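PDB 4FD4: arylalkylamine N-Acetyltransferase like 5b from Aedes aegypti, which probably transfers acyl groups from acyl-CoA to arylalkylamines such as serotonin and dopamine, as a mosquito member of the GNAT acetyltransferase superfamily. Local coordinates for residues Ile23-Tyr28 and Asp47-Ser52; Ile27-Pro30 and Ile34-Ser37; Leu53-Gln58 and His128-Ala133; Val61-Asp66 and Lys70-Val75. All blocks are in the same frame, centred on the assembly; numbering follows the deposited sequence.

Interaction 1: residues Ile23-Tyr28 and Asp47-Ser52; sequences ILHRIY and DDERFS
Glu-49 carries CG anti to its backbone N (chi1 -170°) and stays extended beyond it, which sends the carboxylate out to the ring of His-25. The first bond of the His-25 side chain does not aim at the other helix, but the imidazole reaches it. NE2 of His-25 gives a hydrogen bond to OE1 of Glu-49 at 2.7 Å. It is weak because it is bent, with an N-H...O angle of 125°, and His-25 lies at the exposed margin of the contact. The oxygen sits at the edge of the ring, near its plane. Ring and carboxylate planes are 49° apart, and the two side chains cross at about a right angle.

Glu-49 has stronger partners elsewhere. OE2 makes a salt bridge to Arg-21, one turn earlier on the helix of His-25, and OE1 also accepts from His-44. The carboxylate therefore ties helix 46-53 to helix 17-28 at two points, and the positive charge of Arg-21 would probably favour its ionised form.

These two helices belong to the N-terminal part of the GNAT fold, where they lie over the central sheet. Their backbones do not pack closely: the nearest CA pair is Leu-24 and Glu-49, at 8.3 Å. The apolar half of the contact lies deeper. Leu-24 points at the other helix, and its CD1 rests 3.8 Å from CB of Ser-52. Ile-131 of strand 126-134 touches both side chains. OG of Ser-52 is hydrogen-bonded to the hydroxyl of Tyr-29.

Interaction 2: residues Ile27-Pro30 and Ile34-Ser37; sequences IYYP and ITIS
The Tyr-29 ring has Tyr-28 over one face, with CD2 of Tyr-28 above the ring centre, 3.7 Å from its plane. His-44 stacks on the Tyr-29 ring as well. At the edge, near the ring plane, is the methyl CG2 of Thr-35. It lies 4.2 Å from CD1 of Tyr-29.

The closer approaches are to the backbone. CG2 of Thr-35 is 3.8 Å from the carbonyl O of Tyr-29. CG2 of Ile-36 is 3.5 Å from O of Tyr-29, and it is 3.5 Å from O of Pro-30 too. One methyl thus spans two successive carbonyls. Ile-36 brings it there by holding CG2 anti to its own carbonyl carbon, with CG1 between the backbone N and that carbon (chi1 68°). No hydrogen bond joins the two segments, so they meet by van der Waals contact.

The polar ends are held elsewhere. OH of Tyr-29 is hydrogen-bonded to Asp-48 and Ser-52. The Tyr-28 hydroxyl binds a glycerol, probably from the crystallisation liquor, which may mark a pocket. Helices 17-28 and 33-37 belong to the helical region after the first strand of the GNAT fold. Tyr-29 and Pro-30 lead out of helix 17-28, and the short helix 33-37 folds back against them. The contact thus joins the end of helix 17-28, which rests on strand 126-134 through Ile-27 and Tyr-28, to helix 33-37, which rests on helix 99-115 through Ile-34.

Interaction 3: residues Leu53-Gln58 and His128-Ala133; sequences LSFVEQ and HVHILA
A classic beta bulge in strand 126-134 forms one side of this contact: His-130 and Ile-131 both face Ile-77 of strand 71-81. In GNAT enzymes the corresponding strand commonly carries such a bulge, near where the acyl-CoA binds. Here the His-130 side chain points from the bulge toward the turn after helix 46-53 and meets Phe-55. A glycerol molecule, probably from the crystallisation liquor, lies about 4 Å from the His-130 side chain.

The nearest atoms are CZ of Phe-55 and NE2 of His-130, 3.5 Å apart. CD2 of His-130 is 3.7 Å from the same CZ. The ring centroids of Phe-55 and His-130 are 5.0 Å apart. Their planes are inclined at 34°, between parallel and perpendicular. Phe-51 completes an aromatic cluster by meeting both rings edge-to-face. Ile-77 and Val-61 also touch Phe-55.

No hydrogen bond links the segments. The link from turn to bulge is a single van der Waals ring pair, so Phe-55 constrains the place of the imidazole by shape and not by a directed bond.

Interaction 4: residues Val61-Asp66 and Lys70-Val75; sequences VVVAED and KKFIGV
Strands 61-66 and 71-75 form an antiparallel beta hairpin, and two bulges shift their pairing. In the classic bulge Ile-73 and Gly-74 both face Ala-64. The carbonyl O of Ala-64 accepts from both: Ile-73 N at 2.7 Å, nearly along the C=O axis, and Gly-74 N at 3.1 Å. The N of Ala-64 returns a bond to Gly-74 O at 2.9 Å. Nearer the turn, Lys-70 and Lys-71 both face Asp-66 in a G1 bulge, where Asp-66 N binds Lys-71 O at 2.7 Å.

On the face carrying Val-63, Glu-65, Phe-72 and Val-75, CG1 of Val-63 makes a CH-pi contact over the Phe-72 ring, 4.0 Å from its centroid. Phe-72 holds CG anti to its carbonyl carbon (chi1 -71°), which sets one ring face over Val-63. CB of Glu-65 meets the ring edge. OE1 of Glu-65 forms a salt bridge with NZ of Lys-70 at 3.6 Å, and OE2 forms another with Arg-10 of strand 7-11. Helix 17-28 covers this face through Val-20 and Ile-23, while helix 143-158 packs on the other through Val-62. Consecutive antiparallel strands between covering helices are typical of the N-terminal half of the GNAT fold.

Overall arrangement
From the N terminus, helix 17-28 supplies the first segment of both interaction 1 and interaction 2. Interaction 2 closes the short turn to helix 33-37. Interaction 1 closes the longer loop to helix 46-53, so interaction 2 lies within its span. Tyr-29 and Asp-48 join the two contacts. The chain then enters the turn at 53-58, which opens interaction 3. That contact closes far along the chain on strand 126-134, and the hairpin of interaction 4 forms inside the intervening stretch. A backbone hydrogen bond from Ala-133 N to Val-75 O joins strands 71-81 and 126-134, linking interactions 3 and 4. Arg-26 NH1 reaches the backbone O of Phe-72, connecting interaction 1 to the hairpin.

Interaction 1: residues Ile23-Tyr28 and Asp47-Ser52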
loop_
_atom_site.group_PDB
_atom_site.type_symbol
_atom_site.label_atom_id
_atom_site.label_comp_id
_atom_site.label_asym_id
_atom_site.label_seq_id
_atom_site.Cartn_x
_atom_site.Cartn_y
_atom_site.Cartn_z
ATOM N N ILE A 23 -0.565 13.158 6.909
ATOM C CA ILE A 23 -0.216 11.939 7.617
ATOM C C ILE A 23 0.730 11.111 6.743
ATOM O O ILE A 23 1.694 10.501 7.246
ATOM C CB ILE A 23 -1.463 11.150 8.144
ATOM C CG1 ILE A 23 -1.030 9.929 8.963
ATOM C CG2 ILE A 23 -2.420 10.805 7.016
ATOM C CD1 ILE A 23 -0.608 10.262 10.385
ATOM N N LEU A 24 0.513 11.145 5.424
ATOM C CA LEU A 24 1.387 10.374 4.545
ATOM C C LEU A 24 2.808 10.917 4.635
ATOM O O LEU A 24 3.770 10.157 4.714
ATOM C CB LEU A 24 0.901 10.402 3.082
ATOM C CG LEU A 24 -0.363 9.598 2.761
ATOM C CD1 LEU A 24 -0.778 9.846 1.298
ATOM C CD2 LEU A 24 -0.172 8.100 3.023
ATOM N N HIS A 25 2.939 12.236 4.629
ATOM C CA HIS A 25 4.270 12.836 4.720
ATOM C C HIS A 25 4.933 12.407 6.030
ATOM O O HIS A 25 6.139 12.194 6.078
ATOM C CB HIS A 25 4.163 14.363 4.736
ATOM C CG HIS A 25 4.240 15.010 3.390
ATOM N ND1 HIS A 25 5.280 15.852 3.034
ATOM C CD2 HIS A 25 3.399 14.988 2.334
ATOM C CE1 HIS A 25 5.074 16.300 1.810
ATOM N NE2 HIS A 25 3.941 15.794 1.357
ATOM N N ARG A 26 4.141 12.277 7.093
ATOM C CA ARG A 26 4.729 12.228 8.444
ATOM C C ARG A 26 5.142 10.827 8.867
ATOM O O ARG A 26 6.236 10.626 9.395
ATOM C CB ARG A 26 3.756 12.820 9.478
ATOM C CG ARG A 26 4.403 13.200 10.816
ATOM C CD ARG A 26 3.381 13.752 11.808
ATOM N NE ARG A 26 2.645 12.685 12.487
ATOM C CZ ARG A 26 1.321 12.637 12.614
ATOM N NH1 ARG A 26 0.746 11.615 13.255
ATOM N NH2 ARG A 26 0.566 13.602 12.102
ATOM N N ILE A 27 4.275 9.855 8.623
ATOM C CA ILE A 27 4.508 8.509 9.136
ATOM C C ILE A 27 4.676 7.451 8.056
ATOM O O ILE A 27 5.179 6.361 8.326
ATOM C CB ILE A 27 3.380 8.059 10.087
ATOM C CG1 ILE A 27 2.065 7.886 9.327
ATOM C CG2 ILE A 27 3.210 9.053 11.245
ATOM C CD1 ILE A 27 1.000 7.146 10.130
ATOM N N TYR A 28 4.270 7.752 6.828
ATOM C CA TYR A 28 4.343 6.720 5.791
ATOM C C TYR A 28 5.623 6.780 4.948
ATOM O O TYR A 28 6.472 5.889 5.029
ATOM C CB TYR A 28 3.102 6.748 4.884
ATOM C CG TYR A 28 3.226 5.782 3.720
ATOM C CD1 TYR A 28 3.275 4.407 3.930
ATOM C CD2 TYR A 28 3.287 6.246 2.417
ATOM C CE1 TYR A 28 3.403 3.518 2.863
ATOM C CE2 TYR A 28 3.406 5.373 1.346
ATOM C CZ TYR A 28 3.467 4.013 1.573
ATOM O OH TYR A 28 3.585 3.153 0.496
ATOM N N ASP A 47 4.395 12.791 -8.042
ATOM C CA ASP A 47 3.529 11.850 -8.761
ATOM C C ASP A 47 3.108 10.634 -7.911
ATOM O O ASP A 47 1.989 10.108 -8.066
ATOM C CB ASP A 47 4.004 11.496 -10.200
ATOM C CG ASP A 47 5.506 11.262 -10.329
ATOM O OD1 ASP A 47 5.928 10.878 -11.457
ATOM O OD2 ASP A 47 6.265 11.457 -9.358
ATOM N N ASP A 48 3.992 10.258 -6.983
ATOM C CA ASP A 48 3.763 9.227 -5.976
ATOM C C ASP A 48 2.593 9.680 -5.092
ATOM O O ASP A 48 1.570 8.990 -4.920
ATOM C CB ASP A 48 5.055 9.120 -5.147
ATOM C CG ASP A 48 5.151 7.845 -4.331
ATOM O OD1 ASP A 48 6.283 7.347 -4.144
ATOM O OD2 ASP A 48 4.107 7.341 -3.868
ATOM N N GLU A 49 2.758 10.873 -4.536
ATOM C CA GLU A 49 1.745 11.489 -3.714
ATOM C C GLU A 49 0.392 11.583 -4.425
ATOM O O GLU A 49 -0.661 11.258 -3.859
ATOM C CB GLU A 49 2.238 12.885 -3.326
ATOM C CG GLU A 49 1.426 13.582 -2.291
ATOM C CD GLU A 49 2.180 14.775 -1.725
ATOM O OE1 GLU A 49 3.116 14.571 -0.915
ATOM O OE2 GLU A 49 1.853 15.905 -2.124
ATOM N N ARG A 50 0.409 12.027 -5.674
ATOM C CA ARG A 50 -0.823 12.130 -6.438
ATOM C C ARG A 50 -1.514 10.780 -6.565
ATOM O O ARG A 50 -2.751 10.692 -6.472
ATOM C CB ARG A 50 -0.564 12.705 -7.831
ATOM C CG ARG A 50 -1.838 12.959 -8.625
ATOM C CD ARG A 50 -1.572 13.715 -9.921
ATOM N NE ARG A 50 -0.643 12.986 -10.776
ATOM C CZ ARG A 50 0.619 13.347 -10.987
ATOM N NH1 ARG A 50 1.101 14.446 -10.412
ATOM N NH2 ARG A 50 1.396 12.613 -11.776
ATOM N N PHE A 51 -0.726 9.737 -6.806
ATOM C CA PHE A 51 -1.298 8.395 -6.874
ATOM C C PHE A 51 -2.016 8.065 -5.565
ATOM O O PHE A 51 -3.184 7.680 -5.566
ATOM C CB PHE A 51 -0.219 7.350 -7.132
ATOM C CG PHE A 51 -0.734 5.916 -7.099
ATOM C CD1 PHE A 51 -0.491 5.099 -6.005
ATOM C CD2 PHE A 51 -1.456 5.401 -8.166
ATOM C CE1 PHE A 51 -0.966 3.783 -5.969
ATOM C CE2 PHE A 51 -1.930 4.085 -8.146
ATOM C CZ PHE A 51 -1.686 3.278 -7.047
ATOM N N SER A 52 -1.313 8.213 -4.447
ATOM C CA SER A 52 -1.911 7.854 -3.169
ATOM C C SER A 52 -3.172 8.660 -2.842
ATOM O O SER A 52 -4.161 8.110 -2.360
ATOM C CB SER A 52 -0.880 7.962 -2.047
ATOM O OG SER A 52 0.214 7.107 -2.319
#

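Interaction 2: residues Ile27-Pro30 and Ile34-Ser37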
loop_
_atom_site.group_PDB
_atom_site.type_symbol
_atom_site.label_atom_id
_atom_site.label_comp_id
_atom_site.label_asym_id
_atom_site.label_seq_id
_atom_site.Cartn_x
_atom_site.Cartn_y
_atom_site.Cartn_z
ATOM N N ILE A 27 4.275 9.855 8.623
ATOM C CA ILE A 27 4.508 8.509 9.136
ATOM C C ILE A 27 4.676 7.451 8.056
ATOM O O ILE A 27 5.179 6.361 8.326
ATOM C CB ILE A 27 3.380 8.059 10.087
ATOM C CG1 ILE A 27 2.065 7.886 9.327
ATOM C CG2 ILE A 27 3.210 9.053 11.245
ATOM C CD1 ILE A 27 1.000 7.146 10.130
ATOM N N TYR A 28 4.270 7.752 6.828
ATOM C CA TYR A 28 4.343 6.720 5.791
ATOM C C TYR A 28 5.623 6.780 4.948
ATOM O O TYR A 28 6.472 5.889 5.029
ATOM C CB TYR A 28 3.102 6.748 4.884
ATOM C CG TYR A 28 3.226 5.782 3.720
ATOM C CD1 TYR A 28 3.275 4.407 3.930
ATOM C CD2 TYR A 28 3.287 6.246 2.417
ATOM C CE1 TYR A 28 3.403 3.518 2.863
ATOM C CE2 TYR A 28 3.406 5.373 1.346
ATOM C CZ TYR A 28 3.467 4.013 1.573
ATOM O OH TYR A 28 3.585 3.153 0.496
ATOM N N TYR A 29 5.749 7.828 4.139
ATOM C CA TYR A 29 6.886 7.952 3.222
ATOM C C TYR A 29 8.271 7.856 3.883
ATOM O O TYR A 29 9.158 7.177 3.366
ATOM C CB TYR A 29 6.760 9.228 2.384
ATOM C CG TYR A 29 5.690 9.127 1.311
ATOM C CD1 TYR A 29 5.790 8.185 0.293
ATOM C CD2 TYR A 29 4.592 9.976 1.311
ATOM C CE1 TYR A 29 4.806 8.083 -0.694
ATOM C CE2 TYR A 29 3.612 9.886 0.327
ATOM C CZ TYR A 29 3.730 8.936 -0.672
ATOM O OH TYR A 29 2.760 8.846 -1.656
ATOM N N PRO A 30 8.459 8.518 5.040
ATOM C CA PRO A 30 9.793 8.485 5.662
ATOM C C PRO A 30 10.235 7.089 6.066
ATOM O O PRO A 30 11.411 6.858 6.324
ATOM C CB PRO A 30 9.612 9.359 6.912
ATOM C CG PRO A 30 8.499 10.290 6.560
ATOM C CD PRO A 30 7.551 9.454 5.730
ATOM N N ILE A 34 10.089 0.526 0.204
ATOM C CA ILE A 34 10.284 0.776 -1.221
ATOM C C ILE A 34 10.840 2.180 -1.491
ATOM O O ILE A 34 11.899 2.318 -2.102
ATOM C CB ILE A 34 9.003 0.488 -2.037
ATOM C CG1 ILE A 34 8.694 -1.016 -1.987
ATOM C CG2 ILE A 34 9.166 0.944 -3.484
ATOM C CD1 ILE A 34 7.363 -1.407 -2.614
ATOM N N THR A 35 10.158 3.218 -1.013
ATOM C CA THR A 35 10.579 4.596 -1.286
ATOM C C THR A 35 11.971 4.975 -0.730
ATOM O O THR A 35 12.751 5.617 -1.431
ATOM C CB THR A 35 9.456 5.626 -0.922
ATOM O OG1 THR A 35 10.011 6.900 -0.577
ATOM C CG2 THR A 35 8.624 5.119 0.218
ATOM N N ILE A 36 12.304 4.553 0.494
ATOM C CA ILE A 36 13.604 4.942 1.079
ATOM C C ILE A 36 14.791 4.054 0.682
ATOM O O ILE A 36 15.944 4.415 0.914
ATOM C CB ILE A 36 13.566 5.085 2.629
ATOM C CG1 ILE A 36 13.364 3.724 3.293
ATOM C CG2 ILE A 36 12.492 6.085 3.053
ATOM C CD1 ILE A 36 13.721 3.717 4.772
ATOM N N SER A 37 14.524 2.895 0.089
ATOM C CA SER A 37 15.619 2.037 -0.361
ATOM C C SER A 37 16.093 2.413 -1.767
ATOM O O SER A 37 17.088 1.872 -2.267
ATOM C CB SER A 37 15.202 0.573 -0.328
ATOM O OG SER A 37 14.391 0.256 -1.445
#

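Interaction 3: residues Leu53-Gln58 and His128-Ala133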
loop_
_atom_site.group_PDB
_atom_site.type_symbol
_atom_site.label_atom_id
_atom_site.label_comp_id
_atom_site.label_asym_id
_atom_site.label_seq_id
_atom_site.Cartn_x
_atom_site.Cartn_y
_atom_site.Cartn_z
ATOM N N LEU A 53 -3.155 9.960 -3.119
ATOM C CA LEU A 53 -4.292 10.799 -2.783
ATOM C C LEU A 53 -5.466 10.603 -3.742
ATOM O O LEU A 53 -6.600 10.921 -3.394
ATOM C CB LEU A 53 -3.894 12.273 -2.749
ATOM C CG LEU A 53 -2.932 12.720 -1.646
ATOM C CD1 LEU A 53 -2.623 14.209 -1.835
ATOM C CD2 LEU A 53 -3.505 12.481 -0.252
ATOM N N SER A 54 -5.204 10.099 -4.946
ATOM C CA SER A 54 -6.298 9.877 -5.885
ATOM C C SER A 54 -7.367 8.963 -5.263
ATOM O O SER A 54 -8.497 8.934 -5.729
ATOM C CB SER A 54 -5.798 9.284 -7.206
ATOM O OG SER A 54 -5.306 7.968 -7.008
ATOM N N PHE A 55 -7.031 8.236 -4.196
ATOM C CA PHE A 55 -8.010 7.319 -3.604
ATOM C C PHE A 55 -9.000 7.960 -2.627
ATOM O O PHE A 55 -10.056 7.379 -2.344
ATOM C CB PHE A 55 -7.324 6.097 -2.974
ATOM C CG PHE A 55 -6.590 5.259 -3.965
ATOM C CD1 PHE A 55 -5.216 5.400 -4.126
ATOM C CD2 PHE A 55 -7.279 4.361 -4.782
ATOM C CE1 PHE A 55 -4.529 4.637 -5.065
ATOM C CE2 PHE A 55 -6.605 3.601 -5.729
ATOM C CZ PHE A 55 -5.225 3.731 -5.870
ATOM N N VAL A 56 -8.687 9.150 -2.123
ATOM C CA VAL A 56 -9.581 9.793 -1.149
ATOM C C VAL A 56 -10.981 9.978 -1.720
ATOM O O VAL A 56 -11.966 9.656 -1.070
ATOM C CB VAL A 56 -9.053 11.157 -0.685
ATOM C CG1 VAL A 56 -10.112 11.887 0.156
ATOM C CG2 VAL A 56 -7.766 10.988 0.109
ATOM N N GLU A 57 -11.066 10.483 -2.948
ATOM C CA GLU A 57 -12.366 10.705 -3.571
ATOM C C GLU A 57 -13.128 9.391 -3.763
ATOM O O GLU A 57 -14.361 9.379 -3.777
ATOM C CB GLU A 57 -12.212 11.444 -4.903
ATOM C CG GLU A 57 -11.601 10.611 -6.023
ATOM C CD GLU A 57 -11.109 11.468 -7.189
ATOM O OE1 GLU A 57 -9.990 11.208 -7.695
ATOM O OE2 GLU A 57 -11.840 12.402 -7.595
ATOM N N GLN A 58 -12.404 8.287 -3.909
ATOM C CA GLN A 58 -13.047 6.980 -4.106
ATOM C C GLN A 58 -13.619 6.378 -2.815
ATOM O O GLN A 58 -14.234 5.304 -2.851
ATOM C CB GLN A 58 -12.078 5.989 -4.762
ATOM C CG GLN A 58 -11.471 6.490 -6.067
ATOM C CD GLN A 58 -10.478 5.520 -6.683
ATOM O OE1 GLN A 58 -10.639 4.300 -6.598
ATOM N NE2 GLN A 58 -9.443 6.067 -7.325
ATOM N N HIS A 128 -7.227 -4.100 -3.046
ATOM C CA HIS A 128 -5.802 -4.136 -2.757
ATOM C C HIS A 128 -5.375 -3.010 -1.824
ATOM O O HIS A 128 -5.517 -1.836 -2.160
ATOM C CB HIS A 128 -5.013 -4.059 -4.058
ATOM C CG HIS A 128 -3.552 -4.306 -3.887
ATOM N ND1 HIS A 128 -3.036 -5.558 -3.641
ATOM C CD2 HIS A 128 -2.491 -3.463 -3.933
ATOM C CE1 HIS A 128 -1.723 -5.480 -3.539
ATOM N NE2 HIS A 128 -1.366 -4.216 -3.710
ATOM N N VAL A 129 -4.882 -3.371 -0.645
ATOM C CA VAL A 129 -4.325 -2.391 0.265
ATOM C C VAL A 129 -2.957 -1.959 -0.250
ATOM O O VAL A 129 -2.017 -2.763 -0.297
ATOM C CB VAL A 129 -4.189 -2.938 1.714
ATOM C CG1 VAL A 129 -3.634 -1.852 2.628
ATOM C CG2 VAL A 129 -5.532 -3.410 2.237
ATOM N N HIS A 130 -2.859 -0.692 -0.640
ATOM C CA HIS A 130 -1.600 -0.105 -1.111
ATOM C C HIS A 130 -0.768 0.407 0.065
ATOM O O HIS A 130 0.460 0.294 0.062
ATOM C CB HIS A 130 -1.859 1.090 -2.035
ATOM C CG HIS A 130 -2.585 0.746 -3.308
ATOM N ND1 HIS A 130 -2.013 0.007 -4.312
ATOM C CD2 HIS A 130 -3.826 1.089 -3.737
ATOM C CE1 HIS A 130 -2.876 -0.111 -5.317
ATOM N NE2 HIS A 130 -3.981 0.528 -4.988
ATOM N N ILE A 131 -1.442 1.011 1.045
ATOM C CA ILE A 131 -0.753 1.637 2.182
ATOM C C ILE A 131 -1.400 1.239 3.520
ATOM O O ILE A 131 -2.621 1.212 3.644
ATOM C CB ILE A 131 -0.778 3.185 2.065
ATOM C CG1 ILE A 131 0.036 3.658 0.856
ATOM C CG2 ILE A 131 -0.270 3.850 3.349
ATOM C CD1 ILE A 131 -0.097 5.150 0.559
ATOM N N LEU A 132 -0.580 0.919 4.514
ATOM C CA LEU A 132 -1.062 0.717 5.884
ATOM C C LEU A 132 0.013 1.308 6.788
ATOM O O LEU A 132 1.124 0.784 6.843
ATOM C CB LEU A 132 -1.224 -0.775 6.178
ATOM C CG LEU A 132 -1.621 -1.241 7.589
ATOM C CD1 LEU A 132 -2.975 -0.695 7.981
ATOM C CD2 LEU A 132 -1.625 -2.764 7.678
ATOM N N ALA A 133 -0.299 2.413 7.457
ATOM C CA ALA A 133 0.700 3.116 8.265
ATOM C C ALA A 133 0.128 3.609 9.592
ATOM O O ALA A 133 -0.947 4.212 9.644
ATOM C CB ALA A 133 1.312 4.266 7.479
#

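Interaction 4: residues Val61-Asp66 and Lys70-Val75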
loop_
_atom_site.group_PDB
_atom_site.type_symbol
_atom_site.label_atom_id
_atom_site.label_comp_id
_atom_site.label_asym_id
_atom_site.label_seq_id
_atom_site.Cartn_x
_atom_site.Cartn_y
_atom_site.Cartn_z
ATOM N N VAL A 61 -9.976 5.436 1.464
ATOM C CA VAL A 61 -8.910 5.861 2.360
ATOM C C VAL A 61 -9.464 5.885 3.772
ATOM O O VAL A 61 -10.423 6.602 4.062
ATOM C CB VAL A 61 -8.338 7.237 1.958
ATOM C CG1 VAL A 61 -7.394 7.763 3.019
ATOM C CG2 VAL A 61 -7.615 7.127 0.618
ATOM N N VAL A 62 -8.885 5.062 4.639
ATOM C CA VAL A 62 -9.349 4.970 6.014
ATOM C C VAL A 62 -8.327 5.634 6.926
ATOM O O VAL A 62 -7.125 5.431 6.775
ATOM C CB VAL A 62 -9.533 3.517 6.485
ATOM C CG1 VAL A 62 -9.991 3.494 7.948
ATOM C CG2 VAL A 62 -10.525 2.773 5.605
ATOM N N VAL A 63 -8.810 6.422 7.878
ATOM C CA VAL A 63 -7.929 7.100 8.791
ATOM C C VAL A 63 -8.283 6.696 10.205
ATOM O O VAL A 63 -9.445 6.350 10.515
ATOM C CB VAL A 63 -7.998 8.624 8.640
ATOM C CG1 VAL A 63 -7.365 9.068 7.313
ATOM C CG2 VAL A 63 -9.440 9.091 8.741
ATOM N N ALA A 64 -7.248 6.697 11.031
ATOM C CA ALA A 64 -7.388 6.555 12.475
ATOM C C ALA A 64 -7.065 7.936 13.028
ATOM O O ALA A 64 -5.988 8.509 12.752
ATOM C CB ALA A 64 -6.416 5.519 13.010
ATOM N N GLU A 65 -8.013 8.463 13.799
ATOM C CA GLU A 65 -8.011 9.846 14.248
ATOM C C GLU A 65 -8.048 9.906 15.777
ATOM O O GLU A 65 -8.784 9.159 16.423
ATOM C CB GLU A 65 -9.256 10.534 13.676
ATOM C CG GLU A 65 -9.470 11.991 14.044
ATOM C CD GLU A 65 -10.754 12.554 13.424
ATOM O OE1 GLU A 65 -10.765 13.741 13.028
ATOM O OE2 GLU A 65 -11.753 11.805 13.329
ATOM N N ASP A 66 -7.243 10.793 16.345
ATOM C CA ASP A 66 -7.286 11.091 17.776
ATOM C C ASP A 66 -8.227 12.282 17.941
ATOM O O ASP A 66 -7.792 13.434 17.897
ATOM C CB ASP A 66 -5.877 11.433 18.274
ATOM C CG ASP A 66 -5.827 11.756 19.771
ATOM O OD1 ASP A 66 -6.845 12.210 20.333
ATOM O OD2 ASP A 66 -4.752 11.576 20.376
ATOM N N LYS A 70 -7.783 16.168 17.629
ATOM C CA LYS A 70 -8.151 16.501 16.247
ATOM C C LYS A 70 -6.962 16.257 15.323
ATOM O O LYS A 70 -6.452 17.188 14.697
ATOM C CB LYS A 70 -8.628 17.954 16.133
ATOM C CG LYS A 70 -9.644 18.208 15.003
ATOM C CD LYS A 70 -9.036 17.970 13.616
ATOM C CE LYS A 70 -9.925 17.073 12.756
ATOM N NZ LYS A 70 -9.207 16.573 11.548
ATOM N N LYS A 71 -6.541 14.996 15.236
ATOM C CA LYS A 71 -5.290 14.630 14.571
ATOM C C LYS A 71 -5.343 13.213 13.993
ATOM O O LYS A 71 -5.788 12.280 14.668
ATOM C CB LYS A 71 -4.145 14.729 15.589
ATOM C CG LYS A 71 -2.820 14.123 15.150
ATOM C CD LYS A 71 -1.850 14.056 16.332
ATOM C CE LYS A 71 -0.475 13.547 15.910
ATOM N NZ LYS A 71 0.477 13.538 17.061
ATOM N N PHE A 72 -4.892 13.043 12.752
ATOM C CA PHE A 72 -4.772 11.701 12.197
ATOM C C PHE A 72 -3.542 11.020 12.816
ATOM O O PHE A 72 -2.508 11.658 13.037
ATOM C CB PHE A 72 -4.634 11.739 10.670
ATOM C CG PHE A 72 -5.893 12.142 9.940
ATOM C CD1 PHE A 72 -7.127 12.156 10.586
ATOM C CD2 PHE A 72 -5.842 12.495 8.588
ATOM C CE1 PHE A 72 -8.278 12.531 9.904
ATOM C CE2 PHE A 72 -6.989 12.865 7.905
ATOM C CZ PHE A 72 -8.208 12.887 8.556
ATOM N N ILE A 73 -3.643 9.726 13.080
ATOM C CA ILE A 73 -2.518 8.991 13.637
ATOM C C ILE A 73 -2.354 7.648 12.947
ATOM O O ILE A 73 -1.485 6.848 13.306
ATOM C CB ILE A 73 -2.693 8.756 15.149
ATOM C CG1 ILE A 73 -3.999 8.002 15.402
ATOM C CG2 ILE A 73 -2.678 10.085 15.887
ATOM C CD1 ILE A 73 -4.149 7.494 16.815
ATOM N N GLY A 74 -3.214 7.379 11.972
ATOM C CA GLY A 74 -3.001 6.206 11.142
ATOM C C GLY A 74 -3.720 6.376 9.819
ATOM O O GLY A 74 -4.662 7.169 9.727
ATOM N N VAL A 75 -3.295 5.642 8.802
ATOM C CA VAL A 75 -3.969 5.745 7.499
ATOM C C VAL A 75 -3.773 4.459 6.714
ATOM O O VAL A 75 -2.748 3.786 6.848
ATOM C CB VAL A 75 -3.458 6.964 6.696
ATOM C CG1 VAL A 75 -1.939 6.853 6.490
ATOM C CG2 VAL A 75 -4.203 7.116 5.301
#